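Local coordinates for protein 2-Cys peroxiredoxin (PDB 2H01) that probably reduces hydrogen peroxide and organic hydroperoxides to water and alcohols as a thiol-specific, thioredoxin-linked peroxidase of the peroxiredoxin family, at residues N18-V23 with T78-K83; P48-A53 with A120-V125; I103-A108 with D112-E117; V133-V138 with L151-A156. All coordinates share one frame; numbering follows the deposited sequence.

Interaction 1 (N18-V23 with T78-K83); sequences NTFGEV and THLAWK
The ring of Phe20 meets Leu80 obliquely. Its far end does the touching: CZ lies 3.5 Å from CD2 of Leu80, and CE1 lies 3.9 Å from CB of the same leucine. The two side chains cross at about a right angle. Elsewhere the ring has further company from helix 76-83, edge-to-face with Phe77 and in a cation-pi contact with Lys76. The second flat group is the amide of Asn18. Its CG packs 4.0 Å from CD1 of Leu80, so the two methyls of this leucine serve different partners, CD2 the ring and CD1 the amide. CG of Leu80 stands anti to the backbone N (chi1 177°), which sends this fork out from the helix toward the 18-23 segment.

Lys83 slides past Asn18 in the opposite direction, and its chain bends at chi3 (62°). Its NZ comes 2.7 Å from OD1 of Asn18. That bond is weak, and the position of OD1 is uncertain. The stronger grip on the ammonium comes from the backbone carbonyls of Phe15 and Ile95.

The contact joins the end of a beta hairpin, formed by strands 10-14 and 20-24, to the helix that follows strand 66-72 in the thioredoxin-like fold. It lies away from the predicted peroxidatic cysteine. Its chemistry is divided: apolar packing round Leu80 next to a largely buried ammonium. These carbonyls, from two separate loops, gather at that charge, which would probably offset part of the cost of burying it.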
loop_
_atom_site.group_PDB
_atom_site.type_symbol
_atom_site.label_atom_id
_atom_site.label_comp_id
_atom_site.label_asym_id
_atom_site.label_seq_id
_atom_site.Cartn_x
_atom_site.Cartn_y
_atom_site.Cartn_z
ATOM N N ASN A 18 -5.600 -11.610 12.368
ATOM C CA ASN A 18 -6.885 -12.098 11.865
ATOM C C ASN A 18 -8.029 -11.572 12.702
ATOM O O ASN A 18 -9.097 -12.148 12.745
ATOM C CB ASN A 18 -6.937 -13.621 11.859
ATOM C CG ASN A 18 -6.256 -14.230 10.665
ATOM O OD1 ASN A 18 -5.823 -13.545 9.760
ATOM N ND2 ASN A 18 -6.170 -15.536 10.662
ATOM N N THR A 19 -7.736 -10.458 13.366
ATOM C CA THR A 19 -8.639 -9.623 14.161
ATOM C C THR A 19 -9.342 -8.682 13.213
ATOM O O THR A 19 -8.746 -8.251 12.245
ATOM C CB THR A 19 -7.753 -8.747 15.099
ATOM O OG1 THR A 19 -7.276 -9.521 16.199
ATOM C CG2 THR A 19 -8.518 -7.650 15.743
ATOM N N PHE A 20 -10.594 -8.334 13.482
ATOM C CA PHE A 20 -11.197 -7.281 12.674
ATOM C C PHE A 20 -10.935 -5.993 13.397
ATOM O O PHE A 20 -10.622 -5.999 14.590
ATOM C CB PHE A 20 -12.707 -7.455 12.524
ATOM C CG PHE A 20 -13.103 -8.558 11.591
ATOM C CD1 PHE A 20 -12.305 -8.881 10.497
ATOM C CD2 PHE A 20 -14.291 -9.256 11.788
ATOM C CE1 PHE A 20 -12.686 -9.888 9.612
ATOM C CE2 PHE A 20 -14.680 -10.261 10.908
ATOM C CZ PHE A 20 -13.881 -10.579 9.822
ATOM N N GLY A 21 -11.057 -4.887 12.678
ATOM C CA GLY A 21 -10.835 -3.595 13.292
ATOM C C GLY A 21 -11.007 -2.486 12.283
ATOM O O GLY A 21 -11.324 -2.738 11.125
ATOM N N GLU A 22 -10.796 -1.255 12.728
ATOM C CA GLU A 22 -10.923 -0.103 11.861
ATOM C C GLU A 22 -9.571 0.567 11.688
ATOM O O GLU A 22 -8.752 0.588 12.604
ATOM C CB GLU A 22 -11.920 0.880 12.460
ATOM C CG GLU A 22 -12.132 2.135 11.635
ATOM C CD GLU A 22 -13.158 3.056 12.265
ATOM O OE1 GLU A 22 -12.958 3.447 13.440
ATOM O OE2 GLU A 22 -14.160 3.382 11.590
ATOM N N VAL A 23 -9.302 1.047 10.482
ATOM C CA VAL A 23 -8.097 1.802 10.209
ATOM C C VAL A 23 -8.349 3.091 9.449
ATOM O O VAL A 23 -9.100 3.128 8.487
ATOM C CB VAL A 23 -7.061 1.000 9.419
ATOM C CG1 VAL A 23 -5.913 1.910 9.008
ATOM C CG2 VAL A 23 -6.553 -0.146 10.215
ATOM N N THR A 78 -14.551 -11.449 3.461
ATOM C CA THR A 78 -13.848 -12.242 2.476
ATOM C C THR A 78 -12.331 -12.182 2.513
ATOM O O THR A 78 -11.673 -13.125 2.104
ATOM C CB THR A 78 -14.431 -12.186 1.064
ATOM O OG1 THR A 78 -15.502 -11.256 1.012
ATOM C CG2 THR A 78 -13.441 -11.658 0.094
ATOM N N HIS A 79 -11.786 -11.098 3.056
ATOM C CA HIS A 79 -10.341 -11.062 3.296
ATOM C C HIS A 79 -9.996 -12.160 4.301
ATOM O O HIS A 79 -9.075 -12.945 4.098
ATOM C CB HIS A 79 -9.898 -9.719 3.906
ATOM C CG HIS A 79 -9.847 -8.581 2.936
ATOM N ND1 HIS A 79 -9.852 -8.759 1.571
ATOM C CD2 HIS A 79 -9.736 -7.247 3.140
ATOM C CE1 HIS A 79 -9.748 -7.586 0.974
ATOM N NE2 HIS A 79 -9.673 -6.652 1.905
ATOM N N LEU A 80 -10.735 -12.194 5.401
ATOM C CA LEU A 80 -10.498 -13.193 6.441
ATOM C C LEU A 80 -10.550 -14.606 5.861
ATOM O O LEU A 80 -9.638 -15.412 6.074
ATOM C CB LEU A 80 -11.535 -13.053 7.557
ATOM C CG LEU A 80 -11.435 -14.094 8.672
ATOM C CD1 LEU A 80 -10.037 -14.024 9.299
ATOM C CD2 LEU A 80 -12.522 -13.844 9.724
ATOM N N ALA A 81 -11.620 -14.893 5.123
ATOM C CA ALA A 81 -11.800 -16.195 4.503
ATOM C C ALA A 81 -10.667 -16.502 3.528
ATOM O O ALA A 81 -10.304 -17.665 3.342
ATOM C CB ALA A 81 -13.145 -16.247 3.772
ATOM N N TRP A 82 -10.110 -15.465 2.907
ATOM C CA TRP A 82 -9.021 -15.657 1.952
ATOM C C TRP A 82 -7.709 -15.941 2.677
ATOM O O TRP A 82 -6.842 -16.635 2.152
ATOM C CB TRP A 82 -8.868 -14.424 1.064
ATOM C CG TRP A 82 -8.101 -14.665 -0.193
ATOM C CD1 TRP A 82 -8.009 -15.834 -0.882
ATOM C CD2 TRP A 82 -7.432 -13.679 -0.988
ATOM N NE1 TRP A 82 -7.332 -15.643 -2.064
ATOM C CE2 TRP A 82 -6.967 -14.327 -2.155
ATOM C CE3 TRP A 82 -7.186 -12.308 -0.829
ATOM C CZ2 TRP A 82 -6.271 -13.652 -3.162
ATOM C CZ3 TRP A 82 -6.496 -11.635 -1.826
ATOM C CH2 TRP A 82 -6.045 -12.308 -2.983
ATOM N N LYS A 83 -7.566 -15.394 3.881
ATOM C CA LYS A 83 -6.369 -15.626 4.676
ATOM C C LYS A 83 -6.420 -17.047 5.246
ATOM O O LYS A 83 -5.384 -17.673 5.460
ATOM C CB LYS A 83 -6.267 -14.612 5.828
ATOM C CG LYS A 83 -5.980 -13.178 5.392
ATOM C CD LYS A 83 -5.735 -12.266 6.583
ATOM C CE LYS A 83 -4.520 -12.717 7.379
ATOM N NZ LYS A 83 -4.162 -11.776 8.470
#

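Interaction 2 (P48-A53 with A120-V125); sequences PSEIIA and ALRAFV
Glu50 and Arg122 cross at about a right angle, and they form a salt bridge in the thioredoxin-like peroxiredoxin fold, between helix 49-56 and the break in strand 119-127, just before Ala123. The helix starts just after the predicted peroxidatic Cys47, whose side chain is about 6 Å from that of Glu50. The carboxylate and guanidinium planes are turned 72° apart. OE1 of Glu50 approaches the edge of the guanidinium, near its plane, and takes a weak bond from NE of Arg122 at 3.3 Å. The N-H to acceptor angle is only 143°. Arg122 is extended from CG to NE, reaching across to the helix, while Glu50 bends at chi2 (-79°) and turns its carboxylate to meet it. Beside the bridge, CB of Glu50 sits at the edge of the Phe124 ring, 4.3 Å from CZ. Phe124 also packs on Ile150 of helix 147-163 and on Leu137 of strand 133-138. Arg122 also packs on Pro40 and Val46. So near Cys47, the pair is consistent with the active-site arginine of peroxiredoxins, held by the glutamate and a water. The water donates to OE2 of Glu50 at 2.5 Å and accepts from NH2 of Arg122 at 2.6 Å.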
loop_
_atom_site.group_PDB
_atom_site.type_symbol
_atom_site.label_atom_id
_atom_site.label_comp_id
_atom_site.label_asym_id
_atom_site.label_seq_id
_atom_site.Cartn_x
_atom_site.Cartn_y
_atom_site.Cartn_z
ATOM N N PRO A 48 -1.707 -14.005 -6.417
ATOM C CA PRO A 48 -1.525 -12.697 -5.784
ATOM C C PRO A 48 -0.051 -12.426 -5.538
ATOM O O PRO A 48 0.378 -12.316 -4.395
ATOM C CB PRO A 48 -2.296 -12.850 -4.485
ATOM C CG PRO A 48 -1.972 -14.287 -4.099
ATOM C CD PRO A 48 -2.087 -15.031 -5.424
ATOM N N SER A 49 0.726 -12.307 -6.604
ATOM C CA SER A 49 2.157 -12.092 -6.438
ATOM C C SER A 49 2.506 -10.797 -5.699
ATOM O O SER A 49 3.558 -10.717 -5.081
ATOM C CB SER A 49 2.873 -12.133 -7.798
ATOM O OG SER A 49 2.599 -10.976 -8.569
ATOM N N GLU A 50 1.639 -9.790 -5.747
ATOM C CA GLU A 50 1.951 -8.543 -5.060
ATOM C C GLU A 50 1.751 -8.672 -3.557
ATOM O O GLU A 50 2.589 -8.218 -2.775
ATOM C CB GLU A 50 1.118 -7.368 -5.607
ATOM C CG GLU A 50 -0.224 -7.752 -6.205
ATOM C CD GLU A 50 -0.101 -8.316 -7.617
ATOM O OE1 GLU A 50 0.524 -7.651 -8.475
ATOM O OE2 GLU A 50 -0.640 -9.415 -7.871
ATOM N N ILE A 51 0.663 -9.279 -3.116
ATOM C CA ILE A 51 0.463 -9.441 -1.690
ATOM C C ILE A 51 1.537 -10.328 -1.073
ATOM O O ILE A 51 2.138 -9.986 -0.069
ATOM C CB ILE A 51 -0.925 -9.999 -1.369
ATOM C CG1 ILE A 51 -2.016 -9.019 -1.804
ATOM C CG2 ILE A 51 -1.020 -10.334 0.093
ATOM C CD1 ILE A 51 -3.384 -9.598 -1.886
ATOM N N ILE A 52 1.831 -11.244 -1.412
ATOM C CA ILE A 52 2.917 -12.174 -1.127
ATOM C C ILE A 52 4.270 -11.573 -1.493
ATOM O O ILE A 52 5.233 -11.651 -0.717
ATOM C CB ILE A 52 2.706 -13.499 -1.885
ATOM C CG1 ILE A 52 1.273 -14.001 -1.694
ATOM C CG2 ILE A 52 3.709 -14.544 -1.420
ATOM C CD1 ILE A 52 0.888 -15.121 -2.633
ATOM N N ALA A 53 4.529 -11.202 -2.342
ATOM C CA ALA A 53 5.856 -10.599 -2.472
ATOM C C ALA A 53 6.082 -9.557 -1.367
ATOM O O ALA A 53 7.170 -9.473 -0.806
ATOM C CB ALA A 53 6.009 -9.951 -3.832
ATOM N N ALA A 120 -10.477 -2.174 -8.194
ATOM C CA ALA A 120 -9.345 -1.273 -8.187
ATOM C C ALA A 120 -8.242 -1.786 -9.098
ATOM O O ALA A 120 -8.058 -2.992 -9.247
ATOM C CB ALA A 120 -8.811 -1.109 -6.766
ATOM N N LEU A 121 -7.533 -0.857 -9.724
ATOM C CA LEU A 121 -6.413 -1.191 -10.587
ATOM C C LEU A 121 -5.207 -1.364 -9.664
ATOM O O LEU A 121 -5.159 -0.777 -8.575
ATOM C CB LEU A 121 -6.144 -0.044 -11.563
ATOM C CG LEU A 121 -7.251 0.251 -12.583
ATOM C CD1 LEU A 121 -7.108 1.665 -13.081
ATOM C CD2 LEU A 121 -7.180 -0.752 -13.746
ATOM N N ARG A 122 -4.243 -2.172 -10.091
ATOM C CA ARG A 122 -3.028 -2.395 -9.308
ATOM C C ARG A 122 -2.244 -1.083 -9.146
ATOM O O ARG A 122 -1.989 -0.387 -10.127
ATOM C CB ARG A 122 -2.155 -3.443 -9.995
ATOM C CG ARG A 122 -2.666 -4.883 -9.860
ATOM C CD ARG A 122 -1.786 -5.840 -10.643
ATOM N NE ARG A 122 -2.127 -7.242 -10.405
ATOM C CZ ARG A 122 -3.231 -7.842 -10.851
ATOM N NH1 ARG A 122 -4.119 -7.169 -11.572
ATOM N NH2 ARG A 122 -3.454 -9.119 -10.568
ATOM N N ALA A 123 -1.873 -0.747 -7.910
ATOM C CA ALA A 123 -1.127 0.481 -7.656
ATOM C C ALA A 123 -0.367 0.483 -6.324
ATOM O O ALA A 123 -0.845 -0.075 -5.327
ATOM C CB ALA A 123 -2.079 1.677 -7.702
ATOM N N PHE A 124 0.818 1.100 -6.317
ATOM C CA PHE A 124 1.609 1.215 -5.090
ATOM C C PHE A 124 1.678 2.704 -4.776
ATOM O O PHE A 124 2.122 3.500 -5.601
ATOM C CB PHE A 124 3.037 0.663 -5.256
ATOM C CG PHE A 124 3.101 -0.825 -5.507
ATOM C CD1 PHE A 124 2.508 -1.726 -4.627
ATOM C CD2 PHE A 124 3.737 -1.323 -6.645
ATOM C CE1 PHE A 124 2.543 -3.112 -4.882
ATOM C CE2 PHE A 124 3.775 -2.700 -6.907
ATOM C CZ PHE A 124 3.177 -3.592 -6.027
ATOM N N VAL A 125 1.223 3.080 -3.589
ATOM C CA VAL A 125 1.217 4.479 -3.184
ATOM C C VAL A 125 1.989 4.665 -1.886
ATOM O O VAL A 125 1.605 4.142 -0.840
ATOM C CB VAL A 125 -0.224 4.976 -2.985
ATOM C CG1 VAL A 125 -0.237 6.486 -2.744
ATOM C CG2 VAL A 125 -1.058 4.618 -4.213
HETATM O O HOH W 1 -2.449 -10.884 -8.905
#

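Interaction 3 (I103-A108 with D112-E117)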
loop_
_atom_site.group_PDB
_atom_site.type_symbol
_atom_site.label_atom_id
_atom_site.label_comp_id
_atom_site.label_asym_id
_atom_site.label_seq_id
_atom_site.Cartn_x
_atom_site.Cartn_y
_atom_site.Cartn_z
ATOM N N ILE A 103 -15.314 -1.387 0.593
ATOM C CA ILE A 103 -16.567 -1.987 0.171
ATOM C C ILE A 103 -17.554 -1.019 -0.455
ATOM O O ILE A 103 -18.447 -1.430 -1.165
ATOM C CB ILE A 103 -17.242 -2.762 1.306
ATOM C CG1 ILE A 103 -18.625 -3.205 0.870
ATOM C CG2 ILE A 103 -17.371 -1.912 2.531
ATOM C CD1 ILE A 103 -18.897 -4.625 1.142
ATOM N N SER A 104 -17.389 0.265 -0.184
ATOM C CA SER A 104 -18.106 1.297 -0.912
ATOM C C SER A 104 -17.412 1.738 -2.187
ATOM O O SER A 104 -17.972 2.477 -2.974
ATOM C CB SER A 104 -18.400 2.490 -0.003
ATOM O OG SER A 104 -17.337 3.409 0.023
ATOM N N LYS A 105 -16.186 1.277 -2.377
ATOM C CA LYS A 105 -15.369 1.669 -3.517
ATOM C C LYS A 105 -14.816 3.090 -3.425
ATOM O O LYS A 105 -14.122 3.544 -4.323
ATOM C CB LYS A 105 -16.121 1.475 -4.825
ATOM C CG LYS A 105 -16.338 0.031 -5.187
ATOM C CD LYS A 105 -16.979 -0.134 -6.541
ATOM C CE LYS A 105 -17.759 -1.416 -6.607
ATOM N NZ LYS A 105 -16.873 -2.575 -6.448
ATOM N N SER A 106 -15.059 3.740 -2.294
ATOM C CA SER A 106 -14.705 5.129 -2.101
ATOM C C SER A 106 -13.201 5.401 -2.125
ATOM O O SER A 106 -12.754 6.378 -2.683
ATOM C CB SER A 106 -15.361 5.684 -0.831
ATOM O OG SER A 106 -14.783 5.178 0.353
ATOM N N ILE A 107 -12.430 4.517 -1.518
ATOM C CA ILE A 107 -10.996 4.695 -1.421
ATOM C C ILE A 107 -10.343 4.598 -2.788
ATOM O O ILE A 107 -9.610 5.490 -3.193
ATOM C CB ILE A 107 -10.386 3.697 -0.420
ATOM C CG1 ILE A 107 -10.977 3.925 0.968
ATOM C CG2 ILE A 107 -8.894 3.822 -0.388
ATOM C CD1 ILE A 107 -10.948 2.735 1.883
ATOM N N ALA A 108 -10.642 3.526 -3.507
ATOM C CA ALA A 108 -10.141 3.371 -4.853
ATOM C C ALA A 108 -10.470 4.602 -5.661
ATOM O O ALA A 108 -9.653 5.071 -6.428
ATOM C CB ALA A 108 -10.693 2.135 -5.508
ATOM N N ASP A 112 -8.097 7.519 -7.608
ATOM C CA ASP A 112 -8.238 7.370 -9.059
ATOM C C ASP A 112 -7.728 6.058 -9.618
ATOM O O ASP A 112 -7.017 6.041 -10.623
ATOM C CB ASP A 112 -7.531 8.504 -9.795
ATOM C CG ASP A 112 -8.319 9.797 -9.771
ATOM O OD1 ASP A 112 -9.566 9.735 -9.890
ATOM O OD2 ASP A 112 -7.685 10.868 -9.655
ATOM N N VAL A 113 -8.097 4.959 -8.969
ATOM C CA VAL A 113 -7.678 3.643 -9.421
ATOM C C VAL A 113 -8.864 2.702 -9.451
ATOM O O VAL A 113 -8.712 1.486 -9.328
ATOM C CB VAL A 113 -6.582 3.051 -8.516
ATOM C CG1 VAL A 113 -5.335 3.908 -8.603
ATOM C CG2 VAL A 113 -7.076 2.970 -7.077
ATOM N N LEU A 114 -10.054 3.265 -9.593
ATOM C CA LEU A 114 -11.247 2.438 -9.671
ATOM C C LEU A 114 -11.500 2.152 -11.147
ATOM O O LEU A 114 -11.650 3.077 -11.945
ATOM C CB LEU A 114 -12.449 3.160 -9.064
ATOM C CG LEU A 114 -13.755 2.357 -9.073
ATOM C CD1 LEU A 114 -13.560 1.027 -8.345
ATOM C CD2 LEU A 114 -14.850 3.171 -8.404
ATOM N N PHE A 115 -11.519 0.875 -11.515
ATOM C CA PHE A 115 -11.764 0.502 -12.902
ATOM C C PHE A 115 -13.266 0.313 -13.110
ATOM O O PHE A 115 -13.883 -0.527 -12.462
ATOM C CB PHE A 115 -11.006 -0.778 -13.261
ATOM C CG PHE A 115 -11.108 -1.147 -14.710
ATOM C CD1 PHE A 115 -10.898 -0.192 -15.698
ATOM C CD2 PHE A 115 -11.430 -2.446 -15.091
ATOM C CE1 PHE A 115 -11.010 -0.522 -17.048
ATOM C CE2 PHE A 115 -11.544 -2.788 -16.437
ATOM C CZ PHE A 115 -11.335 -1.825 -17.415
ATOM N N ASN A 116 -13.823 1.097 -14.035
ATOM C CA ASN A 116 -15.260 1.127 -14.365
ATOM C C ASN A 116 -16.192 0.722 -13.223
ATOM O O ASN A 116 -16.887 -0.292 -13.276
ATOM C CB ASN A 116 -15.567 0.334 -15.662
ATOM C CG ASN A 116 -15.258 -1.154 -15.558
ATOM O OD1 ASN A 116 -14.215 -1.548 -15.039
ATOM N ND2 ASN A 116 -16.161 -1.989 -16.085
ATOM N N GLU A 117 -16.184 1.558 -12.188
ATOM C CA GLU A 117 -17.003 1.376 -11.001
ATOM C C GLU A 117 -17.077 -0.065 -10.518
ATOM O O GLU A 117 -18.088 -0.488 -9.970
ATOM C CB GLU A 117 -18.414 1.896 -11.270
ATOM C CG GLU A 117 -18.462 3.372 -11.629
ATOM C CD GLU A 117 -17.991 4.263 -10.496
ATOM O OE1 GLU A 117 -18.693 4.330 -9.465
ATOM O OE2 GLU A 117 -16.918 4.890 -10.637
#
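Ala108 packs closely against Val113 and Leu114, while Lys105 and Glu117 make a looser fringe toward solvent. At the tight end, N of Val113 donates to O of Ala108 at 3.0 Å, nearly straight at 173°. The donor is tilted 27° from the carbonyl plane. This is the long bond of a Schellman motif that ends helix 106-110, and Asp112, with positive phi, is its C-prime residue. CB of Ala108 then touches CG2 of Val113 at 4.0 Å and CB of Leu114 at 4.1 Å. CG of Leu114 is anti to the backbone N (chi1 -179°), which lays its methyls back along the start of the helix. There the packing thins. CD1 of Leu114 reaches CD of Lys105 at 4.0 Å, and CE of Lys105 passes 3.5 Å from O of Glu117. The lysine ends on the carbonyl of Ser118, and the carboxylate of Glu117 pairs with Arg109. At the other end of the helix, Asp102 accepts from the backbone N of Ile107 and Ala108. The turn leads the chain from the helix into the short strand 114-115. That strand runs antiparallel to strand 119-127, whose Ala120 packs on Ala108, while Val113 also touches Phe38 of strand 33-38.

Interaction 4 (V133-V138 with L151-A156); sequences VQHLLV and LRLIDA
CG of His135 sits between the backbone N and the carbonyl carbon (chi1 80°), and this stands the imidazole up from strand 133-138 toward the helix. Leu153 answers from the helix with CG anti to its carbonyl carbon (chi1 -69°) and an extended chi2 (175°), so that CD1 is pushed forward. That single methyl carries most of the contact. It lies 3.6 Å from CD2 of His135 and 3.9 Å from NE2 of the same ring. It comes to the ring at a slant. CB of Leu153 stays near the ring as well, 4.1 Å from CD2 of His135, so the leucine leans along one corner of the imidazole.

Leu137, two residues on and on the same side of the strand, meets the leucine tip to tip. Its CD2 is 4.2 Å from CD1 of Leu153. The same methyl therefore touches both the ring and Leu137, from directions roughly at right angles.

The contact lays helix 147-163 against strand 133-138, which pairs antiparallel with strand 119-127 in the central sheet. Nearby, Leu137 reaches Ile150, and the buried Ile154 packs on Leu126. On another side of the helix Asp155 is tied to Arg64 by a salt bridge.

Between these two segments the attraction is dispersive, and the area is small, 112 Å² over both sides. No polar bond sets the register of helix on strand here. The fit rests on shape, not on directed bonds, through three partly exposed side chains.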
loop_
_atom_site.group_PDB
_atom_site.type_symbol
_atom_site.label_atom_id
_atom_site.label_comp_id
_atom_site.label_asym_id
_atom_site.label_seq_id
_atom_site.Cartn_x
_atom_site.Cartn_y
_atom_site.Cartn_z
ATOM N N VAL A 133 1.728 12.214 -0.315
ATOM C CA VAL A 133 2.070 11.168 -1.277
ATOM C C VAL A 133 3.431 11.429 -1.915
ATOM O O VAL A 133 3.670 12.513 -2.439
ATOM C CB VAL A 133 1.021 11.058 -2.430
ATOM C CG1 VAL A 133 1.517 10.061 -3.500
ATOM C CG2 VAL A 133 -0.326 10.601 -1.887
ATOM N N GLN A 134 4.316 10.432 -1.886
ATOM C CA GLN A 134 5.642 10.587 -2.488
ATOM C C GLN A 134 5.747 9.940 -3.875
ATOM O O GLN A 134 6.537 10.368 -4.714
ATOM C CB GLN A 134 6.703 10.032 -1.541
ATOM C CG GLN A 134 6.648 10.672 -0.146
ATOM C CD GLN A 134 6.782 12.190 -0.175
ATOM O OE1 GLN A 134 6.028 12.904 0.496
ATOM N NE2 GLN A 134 7.742 12.690 -0.945
ATOM N N HIS A 135 4.965 8.895 -4.117
ATOM C CA HIS A 135 4.973 8.276 -5.430
ATOM C C HIS A 135 3.712 7.468 -5.667
ATOM O O HIS A 135 2.996 7.107 -4.733
ATOM C CB HIS A 135 6.207 7.386 -5.650
ATOM C CG HIS A 135 6.111 6.030 -5.017
ATOM N ND1 HIS A 135 5.084 5.149 -5.284
ATOM C CD2 HIS A 135 6.925 5.400 -4.133
ATOM C CE1 HIS A 135 5.266 4.039 -4.591
ATOM N NE2 HIS A 135 6.377 4.166 -3.886
ATOM N N LEU A 136 3.408 7.297 -6.936
ATOM C CA LEU A 136 2.387 6.403 -7.403
ATOM C C LEU A 136 3.001 5.490 -8.444
ATOM O O LEU A 136 3.553 5.932 -9.433
ATOM C CB LEU A 136 1.237 7.218 -7.995
ATOM C CG LEU A 136 -0.028 6.547 -8.478
ATOM C CD1 LEU A 136 -1.186 7.302 -7.939
ATOM C CD2 LEU A 136 -0.046 6.587 -9.969
ATOM N N LEU A 137 2.899 4.201 -8.206
ATOM C CA LEU A 137 3.416 3.240 -9.174
ATOM C C LEU A 137 2.247 2.441 -9.753
ATOM O O LEU A 137 1.444 1.888 -9.015
ATOM C CB LEU A 137 4.419 2.302 -8.496
ATOM C CG LEU A 137 5.916 2.539 -8.732
ATOM C CD1 LEU A 137 6.288 3.988 -8.577
ATOM C CD2 LEU A 137 6.705 1.680 -7.742
ATOM N N VAL A 138 2.160 2.387 -11.077
ATOM C CA VAL A 138 1.078 1.672 -11.735
ATOM C C VAL A 138 1.524 0.805 -12.900
ATOM O O VAL A 138 2.703 0.769 -13.260
ATOM C CB VAL A 138 0.032 2.650 -12.292
ATOM C CG1 VAL A 138 -0.848 3.183 -11.165
ATOM C CG2 VAL A 138 0.747 3.784 -13.017
ATOM N N LEU A 151 11.266 -0.545 -1.958
ATOM C CA LEU A 151 12.178 -0.379 -0.826
ATOM C C LEU A 151 13.296 0.609 -1.122
ATOM O O LEU A 151 13.790 1.293 -0.230
ATOM C CB LEU A 151 12.768 -1.728 -0.445
ATOM C CG LEU A 151 11.713 -2.672 0.105
ATOM C CD1 LEU A 151 12.213 -4.121 0.087
ATOM C CD2 LEU A 151 11.363 -2.200 1.518
ATOM N N ARG A 152 13.671 0.671 -2.390
ATOM C CA ARG A 152 14.701 1.559 -2.905
ATOM C C ARG A 152 14.205 3.012 -2.896
ATOM O O ARG A 152 14.972 3.931 -2.614
ATOM C CB ARG A 152 15.014 1.131 -4.335
ATOM C CG ARG A 152 16.335 1.563 -4.898
ATOM C CD ARG A 152 16.822 0.401 -5.750
ATOM N NE ARG A 152 16.884 -0.791 -4.908
ATOM C CZ ARG A 152 16.603 -2.029 -5.308
ATOM N NH1 ARG A 152 16.237 -2.270 -6.567
ATOM N NH2 ARG A 152 16.649 -3.028 -4.426
ATOM N N LEU A 153 12.934 3.212 -3.235
ATOM C CA LEU A 153 12.341 4.554 -3.257
ATOM C C LEU A 153 12.210 5.043 -1.820
ATOM O O LEU A 153 12.480 6.205 -1.514
ATOM C CB LEU A 153 10.963 4.531 -3.935
ATOM C CG LEU A 153 11.045 4.249 -5.438
ATOM C CD1 LEU A 153 9.650 4.112 -6.034
ATOM C CD2 LEU A 153 11.840 5.380 -6.118
ATOM N N ILE A 154 11.656 4.225 -0.944
ATOM C CA ILE A 154 11.786 4.432 0.493
ATOM C C ILE A 154 13.245 4.630 0.893
ATOM O O ILE A 154 13.600 5.558 1.596
ATOM C CB ILE A 154 11.183 3.244 1.267
ATOM C CG1 ILE A 154 9.794 2.903 0.723
ATOM C CG2 ILE A 154 11.116 3.556 2.754
ATOM C CD1 ILE A 154 9.257 1.577 1.210
ATOM N N ASP A 155 14.085 4.188 0.647
ATOM C CA ASP A 155 15.415 4.583 1.113
ATOM C C ASP A 155 15.768 5.956 0.568
ATOM O O ASP A 155 16.303 6.799 1.283
ATOM C CB ASP A 155 16.489 3.570 0.681
ATOM C CG ASP A 155 16.436 2.284 1.479
ATOM O OD1 ASP A 155 17.006 1.272 1.025
ATOM O OD2 ASP A 155 15.828 2.278 2.572
ATOM N N ALA A 156 15.471 6.181 -0.707
ATOM C CA ALA A 156 15.760 7.473 -1.313
ATOM C C ALA A 156 14.909 8.553 -0.623
ATOM O O ALA A 156 15.407 9.640 -0.295
ATOM C CB ALA A 156 15.459 7.432 -2.818
#

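In the fold
All four contacts reach the same sheet. Interactions 1, 3 and 4 each touch interaction 2, which lies nearest the predicted peroxidatic Cys47, with the side chains of Glu50 and Cys47 about 6 Å apart. Interaction 1, with its centre 17 Å from that of interaction 2, meets it where CZ3 of Trp82 lies 3.7 Å from CD1 of Ile51. Interaction 3 is nested in the loop that interaction 2 closes. N of Leu121 and O of Val113, 2.7 Å apart, probably hydrogen-bond there. Interaction 4 joins it through neighbouring strands, with a probable bond between N of Leu137 and O of Phe124 at 2.8 Å. Interactions 1 and 4 lie on opposite sides of the chain's centre, their centres about 26 Å apart.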